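Long-range contacts in UDP-glucose:anthocyanidin 3-O-glucosyltransferase (Clitoria ternatea, PDB 4REL), which belongs to the plant UDP-glycosyltransferase family and has a GT-B fold, in which two Rossmann-like domains face each other across a cleft: residues 4-10 against 106-112; 36-42 against 58-64; 232-236 against 435-439; 18-22 against 45-50. All blocks are in the same frame, centred on the assembly; numbering follows the deposited sequence. Where two conformers were deposited one is given.

Interaction 1 of 4, residues 4-10 against 106-112; sequences KQHVAIF and QSVTCII
Val-7, Ala-8 and Ile-9 lie beside Cys-110, Ile-111 and Ile-112 in a parallel sheet: Ala-8 N donates to Cys-110 O at 3.0 Å, Ile-112 N to Ala-8 O, and Phe-10 N to Ile-112 O. Ahead of this a side chain replaces a peptide. Thr-109 OG1 accepts from His-6 N at 3.0 Å, almost straight (177°), and Thr-109 N returns a bond to His-6 O.

The imidazole suits a buried place where both ring nitrogens find partners. With CG anti to the backbone N (chi1 178°), His-6 carries its ring to Gln-106 O; ND1 donates to that oxygen at 2.9 Å, in the ring plane, and NE2 is bonded to Ser-38 OG, fixing the ring's rotation. Val-108 CG2 makes a CH-pi contact over one face, 4.0 Å from the His-6 centroid.

Apolar packing is mostly by short or beta-branched residues; Phe-10 is the large exception, its ring edge at CD2 3.8 Å from Ile-111 CG2. Val-7 CG1 meets Ile-112 CG1 at 3.9 Å, while Ala-8 CB faces both Val-108 methyls.

Helix 18-31 covers the face bearing Ile-9 and Ile-112, helix 89-104 that of Ala-8 and Phe-10, and strand 36-42 pairs along the other edge of strand 6-10.

Interaction 2 of 4, residues 36-42 against 58-64; sequences SFSFIGT and NIRVFTI. With ACT (acetate ion), chain G.
Phe-37 lies alongside Asn-58, both side chains pointing the same way, with the amide turned 85° from the ring. Asn-58 ND2 sits at the ring edge, 3.7 Å from Phe-37 CD2, while its bonds go to Thr-35 O and Ala-29 O. Phe-37 N donates to Asn-58 O at 2.8 Å. The two strands belong to a beta-alpha-beta unit whose crossover is helix 43-50, with strand 59-64 at the margin of the parallel sheet.

On the opposite face, the small Ser-38 sets OG at the edge of the Phe-62 ring, 3.5 Å from CE2, and is bonded through it to His-6 NE2. Ile-64 has CG1 between its backbone N and carbonyl carbon (chi1 60°), near Gly-41 O at 3.5 Å. Its CG2 meets Ile-40 CG2 at 3.6 Å, the side chains crossing at about a right angle. Extended Arg-60 grips edge-on an acetate ion, probably from the crystallisation liquor, NH1 to acetate O at 2.8 Å and NH2 to OXT at 2.9 Å.

Interaction 3 of 4, residues 232-236 against 435-439; sequences SLLYV and DFNTL
Asp-435 reaches from its helix to the backbone of Leu-234 and Tyr-235, its CG beside the backbone N (chi1 -76°), which turns the carboxylate to the strand. CB lies 3.2 Å from Tyr-235 O, a buried carbonyl oxygen with no polar partner in the model. CG packs 3.9 Å from Leu-234 CD2. OD1 is bonded to Gln-431 NE2. OD2 takes the N-H of Tyr-235 on its anti side, tilted 22° from the carboxylate plane, 2.9 Å from Tyr-235 N and nearly straight at 177°. A water bridges OD2 to Leu-233 O, further restraining the group's rotation. An aspartate fits because its short chain delivers an acceptor to an edge-strand N-H.

Around it the contact is apolar. Leu-234 CD2 touches Thr-438 CG2 at 3.7 Å, its CD1 meets Leu-439 CB at 4.0 Å, and Val-236 CG1 approaches Phe-436 CD1 at 3.9 Å. Here the C-terminal helix 431-445 packs on strand 233-235, outermost in the seven-stranded sheet; return of the last helix to the N-terminal domain is a feature of the GT-B fold.

Interaction 4 of 4, residues 18-22 against 45-50; sequences LPPLL and SNAFLF
Two helices on one face of the N-terminal Rossmann-like sheet meet here, and Leu-18 and Leu-49 form the centre of their apolar interface. The short helical segments run at 66° to each other with axes 10.6 Å apart, a spacing filled by leucines and phenylalanines. Leu-18 CB rests 3.8 Å from Leu-49 CG. Further out, its CD1 fits between Ser-45 CB and Phe-48 CD2, each at 3.7 Å. Serine is slim enough for this approach, and its OG is bonded to Thr-42 N at the start of the helix.

Leu-49 (CG beside the backbone N, chi1 -82°) carries CD2 over the Leu-18 to Pro-19 peptide, 3.8 Å from Pro-19 N, and on to Leu-22 CD2 at 3.9 Å; the two leucines slide past each other in opposite directions. Leu-22 CD1 also meets Phe-50 CE1 at 3.8 Å. Pro-19, which needs no N-H in a first helical turn, puts CD at the edge of the Phe-48 ring, 4.1 Å from CE2, on the more exposed side of the contact.

Beneath, Phe-50 makes an edge-to-face contact with Phe-39 of strand 36-42 and touches Val-61 of strand 59-64, while Leu-21 packs on Phe-134 of strand 131-135.

How the interactions relate
From the N terminus, strand 6-10 opens interaction 1, which closes only when strand 110-114 returns beside it. Interactions 2 and 4 both fall within that span. They cross, since 18-22, 36-42, 45-50 and 58-64 alternate between them, so two strands and two helices are interlocked. Interactions 1 and 2 share the sheet through neighbouring strands 6-10 and 36-42, and Leu-21 packs on Ile-9 to join interaction 4 to interaction 1. Asn-46 ND2, bonded to Phe-62 O, ties helix 43-50 to interaction 2. Interaction 3 follows separately: its long loop encloses the whole six-stranded second sheet before the last helix returns to the first.

Interaction 1 of 4, residues 4-10 against 106-112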
loop_
_atom_site.group_PDB
_atom_site.type_symbol
_atom_site.label_atom_id
_atom_site.label_comp_id
_atom_site.label_asym_id
_atom_site.label_seq_id
_atom_site.Cartn_x
_atom_site.Cartn_y
_atom_site.Cartn_z
ATOM N N LYS A 4 0.687 11.999 -30.814
ATOM C CA LYS A 4 -0.574 12.395 -30.214
ATOM C C LYS A 4 -0.935 11.470 -29.064
ATOM O O LYS A 4 -2.086 11.446 -28.648
ATOM C CB LYS A 4 -1.694 12.394 -31.260
ATOM C CG LYS A 4 -1.441 13.317 -32.444
ATOM C CD LYS A 4 -2.692 13.503 -33.302
ATOM C CE LYS A 4 -2.478 14.557 -34.396
ATOM N NZ LYS A 4 -3.627 14.634 -35.353
ATOM N N GLN A 5 0.042 10.703 -28.568
ATOM C CA GLN A 5 -0.209 9.802 -27.431
ATOM C C GLN A 5 -0.490 10.613 -26.169
ATOM O O GLN A 5 0.259 11.533 -25.815
ATOM C CB GLN A 5 0.965 8.847 -27.192
ATOM C CG GLN A 5 1.295 7.932 -28.382
ATOM C CD GLN A 5 0.057 7.323 -29.012
ATOM O OE1 GLN A 5 -0.467 7.840 -30.002
ATOM N NE2 GLN A 5 -0.419 6.223 -28.443
ATOM N N HIS A 6 -1.576 10.273 -25.489
ATOM C CA HIS A 6 -2.034 11.077 -24.362
ATOM C C HIS A 6 -2.705 10.188 -23.332
ATOM O O HIS A 6 -3.816 9.698 -23.546
ATOM C CB HIS A 6 -2.996 12.167 -24.847
ATOM C CG HIS A 6 -3.559 13.026 -23.747
ATOM N ND1 HIS A 6 -4.650 13.843 -23.934
ATOM C CD2 HIS A 6 -3.154 13.215 -22.469
ATOM C CE1 HIS A 6 -4.919 14.480 -22.800
ATOM N NE2 HIS A 6 -4.028 14.115 -21.900
ATOM N N VAL A 7 -2.027 10.003 -22.204
ATOM C CA VAL A 7 -2.503 9.116 -21.157
ATOM C C VAL A 7 -3.162 9.954 -20.064
ATOM O O VAL A 7 -2.573 10.920 -19.561
ATOM C CB VAL A 7 -1.329 8.320 -20.557
ATOM C CG1 VAL A 7 -1.817 7.353 -19.488
ATOM C CG2 VAL A 7 -0.604 7.568 -21.657
ATOM N N ALA A 8 -4.397 9.608 -19.710
ATOM C CA ALA A 8 -5.052 10.256 -18.583
ATOM C C ALA A 8 -4.927 9.320 -17.407
ATOM O O ALA A 8 -5.102 8.109 -17.562
ATOM C CB ALA A 8 -6.511 10.529 -18.889
ATOM N N ILE A 9 -4.632 9.878 -16.231
ATOM C CA ILE A 9 -4.386 9.074 -15.046
ATOM C C ILE A 9 -5.311 9.495 -13.921
ATOM O O ILE A 9 -5.399 10.686 -13.597
ATOM C CB ILE A 9 -2.920 9.202 -14.580
ATOM C CG1 ILE A 9 -1.965 8.733 -15.692
ATOM C CG2 ILE A 9 -2.685 8.373 -13.316
ATOM C CD1 ILE A 9 -1.288 9.875 -16.433
ATOM N N PHE A 10 -6.005 8.514 -13.341
ATOM C CA PHE A 10 -6.908 8.754 -12.203
ATOM C C PHE A 10 -6.441 8.013 -10.960
ATOM O O PHE A 10 -6.716 6.823 -10.820
ATOM C CB PHE A 10 -8.342 8.292 -12.527
ATOM C CG PHE A 10 -8.979 9.022 -13.691
ATOM C CD1 PHE A 10 -9.582 10.261 -13.509
ATOM C CD2 PHE A 10 -8.989 8.450 -14.958
ATOM C CE1 PHE A 10 -10.172 10.933 -14.579
ATOM C CE2 PHE A 10 -9.577 9.105 -16.036
ATOM C CZ PHE A 10 -10.175 10.354 -15.841
ATOM N N GLN A 106 -5.078 17.308 -27.387
ATOM C CA GLN A 106 -4.967 15.915 -27.820
ATOM C C GLN A 106 -6.059 15.084 -27.178
ATOM O O GLN A 106 -6.248 15.145 -25.967
ATOM C CB GLN A 106 -3.613 15.326 -27.401
ATOM C CG GLN A 106 -2.384 16.031 -27.978
ATOM C CD GLN A 106 -1.089 15.504 -27.368
ATOM O OE1 GLN A 106 -1.011 15.269 -26.163
ATOM N NE2 GLN A 106 -0.074 15.296 -28.204
ATOM N N SER A 107 -6.767 14.299 -27.979
ATOM C CA SER A 107 -7.721 13.348 -27.429
ATOM C C SER A 107 -6.930 12.339 -26.587
ATOM O O SER A 107 -5.764 12.041 -26.877
ATOM C CB SER A 107 -8.480 12.640 -28.554
ATOM O OG SER A 107 -7.592 11.922 -29.393
ATOM N N VAL A 108 -7.545 11.857 -25.515
ATOM C CA VAL A 108 -6.947 10.799 -24.707
ATOM C C VAL A 108 -6.866 9.490 -25.499
ATOM O O VAL A 108 -7.810 9.115 -26.203
ATOM C CB VAL A 108 -7.743 10.609 -23.405
ATOM C CG1 VAL A 108 -7.294 9.351 -22.655
ATOM C CG2 VAL A 108 -7.586 11.835 -22.526
ATOM N N THR A 109 -5.732 8.798 -25.410
ATOM C CA THR A 109 -5.567 7.533 -26.131
ATOM C C THR A 109 -5.510 6.316 -25.211
ATOM O O THR A 109 -5.585 5.179 -25.680
ATOM C CB THR A 109 -4.319 7.545 -27.015
ATOM O OG1 THR A 109 -3.167 7.782 -26.202
ATOM C CG2 THR A 109 -4.421 8.658 -28.056
ATOM N N CYS A 110 -5.390 6.551 -23.904
ATOM C CA CYS A 110 -5.207 5.467 -22.956
ATOM C C CYS A 110 -5.496 6.005 -21.557
ATOM O O CYS A 110 -5.189 7.158 -21.264
ATOM C CB CYS A 110 -3.768 4.941 -23.046
ATOM S SG CYS A 110 -3.413 3.532 -21.976
ATOM N N ILE A 111 -6.112 5.192 -20.703
ATOM C CA ILE A 111 -6.331 5.585 -19.320
ATOM C C ILE A 111 -5.618 4.614 -18.398
ATOM O O ILE A 111 -5.701 3.396 -18.589
ATOM C CB ILE A 111 -7.835 5.647 -18.966
ATOM C CG1 ILE A 111 -8.480 6.838 -19.704
ATOM C CG2 ILE A 111 -8.039 5.805 -17.450
ATOM C CD1 ILE A 111 -9.981 6.962 -19.506
ATOM N N ILE A 112 -4.891 5.161 -17.423
ATOM C CA ILE A 112 -4.381 4.370 -16.306
ATOM C C ILE A 112 -5.119 4.855 -15.082
ATOM O O ILE A 112 -5.184 6.052 -14.816
ATOM C CB ILE A 112 -2.877 4.573 -16.065
ATOM C CG1 ILE A 112 -2.076 4.159 -17.294
ATOM C CG2 ILE A 112 -2.397 3.760 -14.855
ATOM C CD1 ILE A 112 -0.609 4.454 -17.161
HETATM O O HOH W 1 -4.481 11.993 -29.331
HETATM O O HOH W 2 1.878 13.471 -27.162
#

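Interaction 2 of 4, residues 36-42 against 58-64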
loop_
_atom_site.group_PDB
_atom_site.type_symbol
_atom_site.label_atom_id
_atom_site.label_comp_id
_atom_site.label_asym_id
_atom_site.label_seq_id
_atom_site.Cartn_x
_atom_site.Cartn_y
_atom_site.Cartn_z
ATOM N N SER A 36 2.092 12.686 -23.688
ATOM C CA SER A 36 1.476 13.525 -22.661
ATOM C C SER A 36 0.883 12.659 -21.572
ATOM O O SER A 36 0.204 11.676 -21.870
ATOM C CB SER A 36 0.348 14.363 -23.259
ATOM O OG SER A 36 0.856 15.220 -24.276
ATOM N N PHE A 37 1.124 13.045 -20.320
ATOM C CA PHE A 37 0.541 12.365 -19.168
ATOM C C PHE A 37 -0.255 13.379 -18.354
ATOM O O PHE A 37 0.286 14.377 -17.875
ATOM C CB PHE A 37 1.635 11.704 -18.317
ATOM C CG PHE A 37 2.338 10.569 -19.025
ATOM C CD1 PHE A 37 1.949 9.253 -18.812
ATOM C CD2 PHE A 37 3.352 10.822 -19.942
ATOM C CE1 PHE A 37 2.579 8.199 -19.472
ATOM C CE2 PHE A 37 3.982 9.773 -20.612
ATOM C CZ PHE A 37 3.596 8.462 -20.373
ATOM N N SER A 38 -1.550 13.121 -18.212
ATOM C CA SER A 38 -2.439 14.063 -17.553
ATOM C C SER A 38 -2.946 13.438 -16.264
ATOM O O SER A 38 -3.740 12.499 -16.291
ATOM C CB SER A 38 -3.599 14.435 -18.480
ATOM O OG SER A 38 -3.142 15.193 -19.610
ATOM N N PHE A 39 -2.469 13.966 -15.143
ATOM C CA PHE A 39 -2.735 13.408 -13.817
ATOM C C PHE A 39 -3.917 14.158 -13.209
ATOM O O PHE A 39 -3.847 15.362 -12.963
ATOM C CB PHE A 39 -1.479 13.569 -12.948
ATOM C CG PHE A 39 -1.424 12.655 -11.759
ATOM C CD1 PHE A 39 -0.757 11.442 -11.834
ATOM C CD2 PHE A 39 -2.024 13.013 -10.563
ATOM C CE1 PHE A 39 -0.685 10.595 -10.740
ATOM C CE2 PHE A 39 -1.958 12.169 -9.455
ATOM C CZ PHE A 39 -1.293 10.964 -9.546
ATOM N N ILE A 40 -5.005 13.441 -12.960
ATOM C CA ILE A 40 -6.269 14.075 -12.614
ATOM C C ILE A 40 -6.637 13.716 -11.177
ATOM O O ILE A 40 -7.032 12.586 -10.891
ATOM C CB ILE A 40 -7.390 13.612 -13.570
ATOM C CG1 ILE A 40 -7.019 13.942 -15.023
ATOM C CG2 ILE A 40 -8.721 14.248 -13.190
ATOM C CD1 ILE A 40 -7.893 13.224 -16.069
ATOM N N GLY A 41 -6.494 14.680 -10.273
ATOM C CA GLY A 41 -6.783 14.440 -8.864
ATOM C C GLY A 41 -7.734 15.476 -8.303
ATOM O O GLY A 41 -8.262 16.302 -9.047
ATOM N N THR A 42 -7.958 15.435 -6.992
ATOM C CA THR A 42 -8.780 16.442 -6.332
ATOM C C THR A 42 -7.865 17.550 -5.833
ATOM O O THR A 42 -6.639 17.410 -5.879
ATOM C CB THR A 42 -9.519 15.849 -5.133
ATOM O OG1 THR A 42 -8.558 15.316 -4.209
ATOM C CG2 THR A 42 -10.439 14.721 -5.576
ATOM N N ASN A 58 6.214 16.798 -19.470
ATOM C CA ASN A 58 5.130 16.047 -20.105
ATOM C C ASN A 58 4.077 15.494 -19.130
ATOM O O ASN A 58 3.182 14.746 -19.534
ATOM C CB ASN A 58 5.668 14.952 -21.041
ATOM C CG ASN A 58 6.495 13.898 -20.321
ATOM O OD1 ASN A 58 7.164 14.174 -19.320
ATOM N ND2 ASN A 58 6.454 12.675 -20.839
ATOM N N ILE A 59 4.192 15.871 -17.855
ATOM C CA ILE A 59 3.151 15.575 -16.872
ATOM C C ILE A 59 2.443 16.877 -16.514
ATOM O O ILE A 59 3.088 17.876 -16.165
ATOM C CB ILE A 59 3.711 14.934 -15.581
ATOM C CG1 ILE A 59 4.392 13.600 -15.898
ATOM C CG2 ILE A 59 2.589 14.742 -14.573
ATOM C CD1 ILE A 59 5.016 12.910 -14.677
ATOM N N ARG A 60 1.122 16.879 -16.629
ATOM C CA ARG A 60 0.337 18.057 -16.286
ATOM C C ARG A 60 -0.701 17.631 -15.275
ATOM O O ARG A 60 -1.208 16.514 -15.345
ATOM C CB ARG A 60 -0.345 18.631 -17.525
ATOM C CG ARG A 60 0.644 19.191 -18.537
ATOM C CD ARG A 60 0.004 19.453 -19.894
ATOM N NE ARG A 60 1.017 19.867 -20.873
ATOM C CZ ARG A 60 1.701 19.027 -21.647
ATOM N NH1 ARG A 60 1.473 17.725 -21.581
ATOM N NH2 ARG A 60 2.611 19.493 -22.497
ATOM N N VAL A 61 -1.024 18.528 -14.348
ATOM C CA VAL A 61 -1.914 18.177 -13.246
ATOM C C VAL A 61 -3.245 18.901 -13.387
ATOM O O VAL A 61 -3.282 20.109 -13.639
ATOM C CB VAL A 61 -1.258 18.519 -11.903
ATOM C CG1 VAL A 61 -2.224 18.261 -10.748
ATOM C CG2 VAL A 61 0.011 17.697 -11.728
ATOM N N PHE A 62 -4.340 18.154 -13.252
ATOM C CA PHE A 62 -5.677 18.733 -13.359
ATOM C C PHE A 62 -6.498 18.409 -12.127
ATOM O O PHE A 62 -6.214 17.436 -11.422
ATOM C CB PHE A 62 -6.367 18.247 -14.638
ATOM C CG PHE A 62 -5.573 18.546 -15.881
ATOM C CD1 PHE A 62 -5.609 19.806 -16.448
ATOM C CD2 PHE A 62 -4.752 17.579 -16.453
ATOM C CE1 PHE A 62 -4.857 20.099 -17.566
ATOM C CE2 PHE A 62 -3.995 17.868 -17.580
ATOM C CZ PHE A 62 -4.050 19.127 -18.139
ATOM N N THR A 63 -7.505 19.234 -11.862
ATOM C CA THR A 63 -8.281 19.107 -10.629
ATOM C C THR A 63 -9.763 18.847 -10.886
ATOM O O THR A 63 -10.407 19.569 -11.653
ATOM C CB THR A 63 -8.157 20.378 -9.785
ATOM O OG1 THR A 63 -6.773 20.633 -9.500
ATOM C CG2 THR A 63 -8.926 20.240 -8.473
ATOM N N ILE A 64 -10.300 17.828 -10.221
ATOM C CA ILE A 64 -11.736 17.541 -10.260
ATOM C C ILE A 64 -12.335 17.598 -8.850
ATOM O O ILE A 64 -11.609 17.732 -7.859
ATOM C CB ILE A 64 -12.042 16.181 -10.905
ATOM C CG1 ILE A 64 -11.362 15.048 -10.131
ATOM C CG2 ILE A 64 -11.618 16.177 -12.379
ATOM C CD1 ILE A 64 -11.679 13.647 -10.668
HETATM C C ACT G . 4.254 16.752 -23.765
HETATM O O ACT G . 3.044 16.556 -23.515
HETATM O OXT ACT G . 4.827 17.812 -23.416
HETATM C CH3 ACT G . 4.989 15.754 -24.618
HETATM O O HOH W 3 -0.414 16.171 -20.049
#

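Interaction 3 of 4, residues 232-236 against 435-439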
loop_
_atom_site.group_PDB
_atom_site.type_symbol
_atom_site.label_atom_id
_atom_site.label_comp_id
_atom_site.label_asym_id
_atom_site.label_seq_id
_atom_site.Cartn_x
_atom_site.Cartn_y
_atom_site.Cartn_z
ATOM N N SER A 232 -4.148 -9.181 -19.130
ATOM C CA SER A 232 -2.699 -9.086 -18.986
ATOM C C SER A 232 -2.369 -8.711 -17.553
ATOM O O SER A 232 -2.994 -7.811 -16.989
ATOM C CB SER A 232 -2.138 -8.032 -19.947
ATOM O OG SER A 232 -0.734 -7.915 -19.811
ATOM N N LEU A 233 -1.415 -9.419 -16.950
ATOM C CA LEU A 233 -0.971 -9.105 -15.600
ATOM C C LEU A 233 0.476 -8.679 -15.663
ATOM O O LEU A 233 1.331 -9.463 -16.080
ATOM C CB LEU A 233 -1.090 -10.332 -14.691
ATOM C CG LEU A 233 -0.624 -10.180 -13.238
ATOM C CD1 LEU A 233 -1.531 -9.229 -12.443
ATOM C CD2 LEU A 233 -0.585 -11.554 -12.570
ATOM N N LEU A 234 0.751 -7.444 -15.253
ATOM C CA LEU A 234 2.097 -6.888 -15.340
ATOM C C LEU A 234 2.552 -6.427 -13.962
ATOM O O LEU A 234 1.783 -5.791 -13.227
ATOM C CB LEU A 234 2.115 -5.699 -16.313
ATOM C CG LEU A 234 1.650 -5.931 -17.756
ATOM C CD1 LEU A 234 1.539 -4.601 -18.538
ATOM C CD2 LEU A 234 2.598 -6.888 -18.460
ATOM N N TYR A 235 3.792 -6.752 -13.602
ATOM C CA TYR A 235 4.359 -6.275 -12.343
ATOM C C TYR A 235 5.402 -5.206 -12.653
ATOM O O TYR A 235 6.329 -5.442 -13.427
ATOM C CB TYR A 235 5.020 -7.415 -11.562
ATOM C CG TYR A 235 4.084 -8.388 -10.877
ATOM C CD1 TYR A 235 3.923 -8.374 -9.496
ATOM C CD2 TYR A 235 3.380 -9.336 -11.610
ATOM C CE1 TYR A 235 3.071 -9.281 -8.862
ATOM C CE2 TYR A 235 2.535 -10.241 -10.988
ATOM C CZ TYR A 235 2.383 -10.204 -9.618
ATOM O OH TYR A 235 1.548 -11.115 -9.021
ATOM N N VAL A 236 5.236 -4.028 -12.067
ATOM C CA VAL A 236 6.235 -2.975 -12.182
ATOM C C VAL A 236 6.795 -2.694 -10.795
ATOM O O VAL A 236 6.040 -2.528 -9.832
ATOM C CB VAL A 236 5.646 -1.707 -12.807
ATOM C CG1 VAL A 236 6.680 -0.580 -12.827
ATOM C CG2 VAL A 236 5.171 -2.013 -14.218
ATOM N N ASP A 435 8.038 -6.498 -18.009
ATOM C CA ASP A 435 6.661 -6.061 -17.840
ATOM C C ASP A 435 6.522 -4.555 -18.009
ATOM O O ASP A 435 5.522 -4.086 -18.549
ATOM C CB ASP A 435 6.124 -6.498 -16.471
ATOM C CG ASP A 435 5.784 -7.970 -16.429
ATOM O OD1 ASP A 435 6.021 -8.673 -17.447
ATOM O OD2 ASP A 435 5.294 -8.423 -15.373
ATOM N N PHE A 436 7.524 -3.806 -17.557
ATOM C CA PHE A 436 7.510 -2.361 -17.730
ATOM C C PHE A 436 7.565 -2.026 -19.213
ATOM O O PHE A 436 6.841 -1.149 -19.691
ATOM C CB PHE A 436 8.674 -1.694 -16.999
ATOM C CG PHE A 436 8.696 -0.193 -17.146
ATOM C CD1 PHE A 436 7.843 0.603 -16.398
ATOM C CD2 PHE A 436 9.571 0.416 -18.027
ATOM C CE1 PHE A 436 7.862 1.992 -16.530
ATOM C CE2 PHE A 436 9.594 1.806 -18.162
ATOM C CZ PHE A 436 8.738 2.587 -17.412
ATOM N N ASN A 437 8.419 -2.719 -19.957
ATOM C CA ASN A 437 8.505 -2.493 -21.395
ATOM C C ASN A 437 7.182 -2.822 -22.076
ATOM O O ASN A 437 6.753 -2.126 -22.986
ATOM C CB ASN A 437 9.658 -3.297 -22.012
ATOM C CG ASN A 437 11.021 -2.765 -21.612
ATOM O OD1 ASN A 437 11.198 -1.563 -21.418
ATOM N ND2 ASN A 437 11.996 -3.663 -21.486
ATOM N N THR A 438 6.524 -3.881 -21.610
ATOM C CA THR A 438 5.231 -4.259 -22.165
ATOM C C THR A 438 4.212 -3.143 -21.966
ATOM O O THR A 438 3.451 -2.806 -22.884
ATOM C CB THR A 438 4.716 -5.559 -21.514
ATOM O OG1 THR A 438 5.591 -6.629 -21.881
ATOM C CG2 THR A 438 3.306 -5.887 -21.985
ATOM N N LEU A 439 4.222 -2.561 -20.769
ATOM C CA LEU A 439 3.334 -1.457 -20.434
ATOM C C LEU A 439 3.616 -0.242 -21.309
ATOM O O LEU A 439 2.696 0.376 -21.841
ATOM C CB LEU A 439 3.462 -1.102 -18.946
ATOM C CG LEU A 439 2.693 0.115 -18.432
ATOM C CD1 LEU A 439 1.202 -0.024 -18.712
ATOM C CD2 LEU A 439 2.944 0.311 -16.925
HETATM O O HOH W 4 3.901 -10.559 -15.221
#

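Interaction 4 of 4, residues 18-22 against 45-50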
loop_
_atom_site.group_PDB
_atom_site.type_symbol
_atom_site.label_atom_id
_atom_site.label_comp_id
_atom_site.label_asym_id
_atom_site.label_seq_id
_atom_site.Cartn_x
_atom_site.Cartn_y
_atom_site.Cartn_z
ATOM N N LEU A 18 -1.550 7.558 -3.502
ATOM C CA LEU A 18 -1.042 8.638 -4.344
ATOM C C LEU A 18 0.434 8.503 -4.764
ATOM O O LEU A 18 0.735 8.526 -5.965
ATOM C CB LEU A 18 -1.354 10.007 -3.718
ATOM C CG LEU A 18 -2.853 10.322 -3.750
ATOM C CD1 LEU A 18 -3.237 11.371 -2.707
ATOM C CD2 LEU A 18 -3.244 10.778 -5.163
ATOM N N PRO A 19 1.360 8.353 -3.800
ATOM C CA PRO A 19 2.744 8.221 -4.274
ATOM C C PRO A 19 3.028 7.034 -5.232
ATOM O O PRO A 19 3.766 7.238 -6.200
ATOM C CB PRO A 19 3.554 8.100 -2.975
ATOM C CG PRO A 19 2.707 8.787 -1.942
ATOM C CD PRO A 19 1.289 8.450 -2.326
ATOM N N PRO A 20 2.462 5.830 -4.988
ATOM C CA PRO A 20 2.802 4.747 -5.925
ATOM C C PRO A 20 2.363 5.013 -7.367
ATOM O O PRO A 20 3.065 4.600 -8.302
ATOM C CB PRO A 20 2.036 3.535 -5.373
ATOM C CG PRO A 20 1.782 3.856 -3.938
ATOM C CD PRO A 20 1.640 5.343 -3.858
ATOM N N LEU A 21 1.239 5.695 -7.563
ATOM C CA LEU A 21 0.795 5.949 -8.930
ATOM C C LEU A 21 1.621 7.068 -9.562
ATOM O O LEU A 21 1.954 7.000 -10.747
ATOM C CB LEU A 21 -0.705 6.251 -8.982
ATOM C CG LEU A 21 -1.283 6.360 -10.398
ATOM C CD1 LEU A 21 -0.931 5.134 -11.229
ATOM C CD2 LEU A 21 -2.788 6.536 -10.299
ATOM N N LEU A 22 1.956 8.102 -8.788
ATOM C CA LEU A 22 2.833 9.146 -9.329
ATOM C C LEU A 22 4.176 8.546 -9.685
ATOM O O LEU A 22 4.777 8.899 -10.704
ATOM C CB LEU A 22 3.034 10.294 -8.338
ATOM C CG LEU A 22 4.026 11.363 -8.793
ATOM C CD1 LEU A 22 3.550 11.981 -10.079
ATOM C CD2 LEU A 22 4.149 12.424 -7.701
ATOM N N SER A 45 -5.845 15.989 -3.082
ATOM C CA SER A 45 -4.863 14.983 -3.485
ATOM C C SER A 45 -3.723 15.626 -4.267
ATOM O O SER A 45 -2.570 15.190 -4.174
ATOM C CB SER A 45 -5.496 13.814 -4.257
ATOM O OG SER A 45 -5.755 14.125 -5.615
ATOM N N ASN A 46 -4.045 16.663 -5.036
ATOM C CA ASN A 46 -3.013 17.376 -5.781
ATOM C C ASN A 46 -2.111 18.153 -4.825
ATOM O O ASN A 46 -0.897 18.193 -5.007
ATOM C CB ASN A 46 -3.620 18.285 -6.854
ATOM C CG ASN A 46 -4.206 17.503 -8.026
ATOM O OD1 ASN A 46 -3.912 16.323 -8.214
ATOM N ND2 ASN A 46 -5.019 18.175 -8.835
ATOM N N ALA A 47 -2.695 18.738 -3.785
ATOM C CA ALA A 47 -1.885 19.431 -2.781
ATOM C C ALA A 47 -0.915 18.453 -2.122
ATOM O O ALA A 47 0.266 18.757 -1.925
ATOM C CB ALA A 47 -2.774 20.072 -1.735
ATOM N N PHE A 48 -1.427 17.272 -1.798
ATOM C CA PHE A 48 -0.645 16.227 -1.149
ATOM C C PHE A 48 0.576 15.813 -1.967
ATOM O O PHE A 48 1.667 15.676 -1.420
ATOM C CB PHE A 48 -1.526 15.011 -0.861
ATOM C CG PHE A 48 -0.824 13.913 -0.119
ATOM C CD1 PHE A 48 -0.639 13.994 1.253
ATOM C CD2 PHE A 48 -0.369 12.793 -0.788
ATOM C CE1 PHE A 48 -0.009 12.972 1.944
ATOM C CE2 PHE A 48 0.265 11.772 -0.106
ATOM C CZ PHE A 48 0.444 11.859 1.261
ATOM N N LEU A 49 0.401 15.633 -3.275
ATOM C CA LEU A 49 1.490 15.166 -4.135
ATOM C C LEU A 49 2.399 16.253 -4.679
ATOM O O LEU A 49 3.604 16.056 -4.772
ATOM C CB LEU A 49 0.954 14.379 -5.338
ATOM C CG LEU A 49 0.593 12.911 -5.134
ATOM C CD1 LEU A 49 0.064 12.340 -6.451
ATOM C CD2 LEU A 49 1.780 12.090 -4.620
ATOM N N PHE A 50 1.831 17.390 -5.059
ATOM C CA PHE A 50 2.563 18.309 -5.925
ATOM C C PHE A 50 3.004 19.632 -5.300
ATOM O O PHE A 50 3.575 20.477 -5.983
ATOM C CB PHE A 50 1.759 18.564 -7.202
ATOM C CG PHE A 50 1.435 17.308 -7.966
ATOM C CD1 PHE A 50 2.438 16.602 -8.612
ATOM C CD2 PHE A 50 0.132 16.826 -8.028
ATOM C CE1 PHE A 50 2.151 15.442 -9.312
ATOM C CE2 PHE A 50 -0.162 15.668 -8.727
ATOM C CZ PHE A 50 0.844 14.977 -9.372
#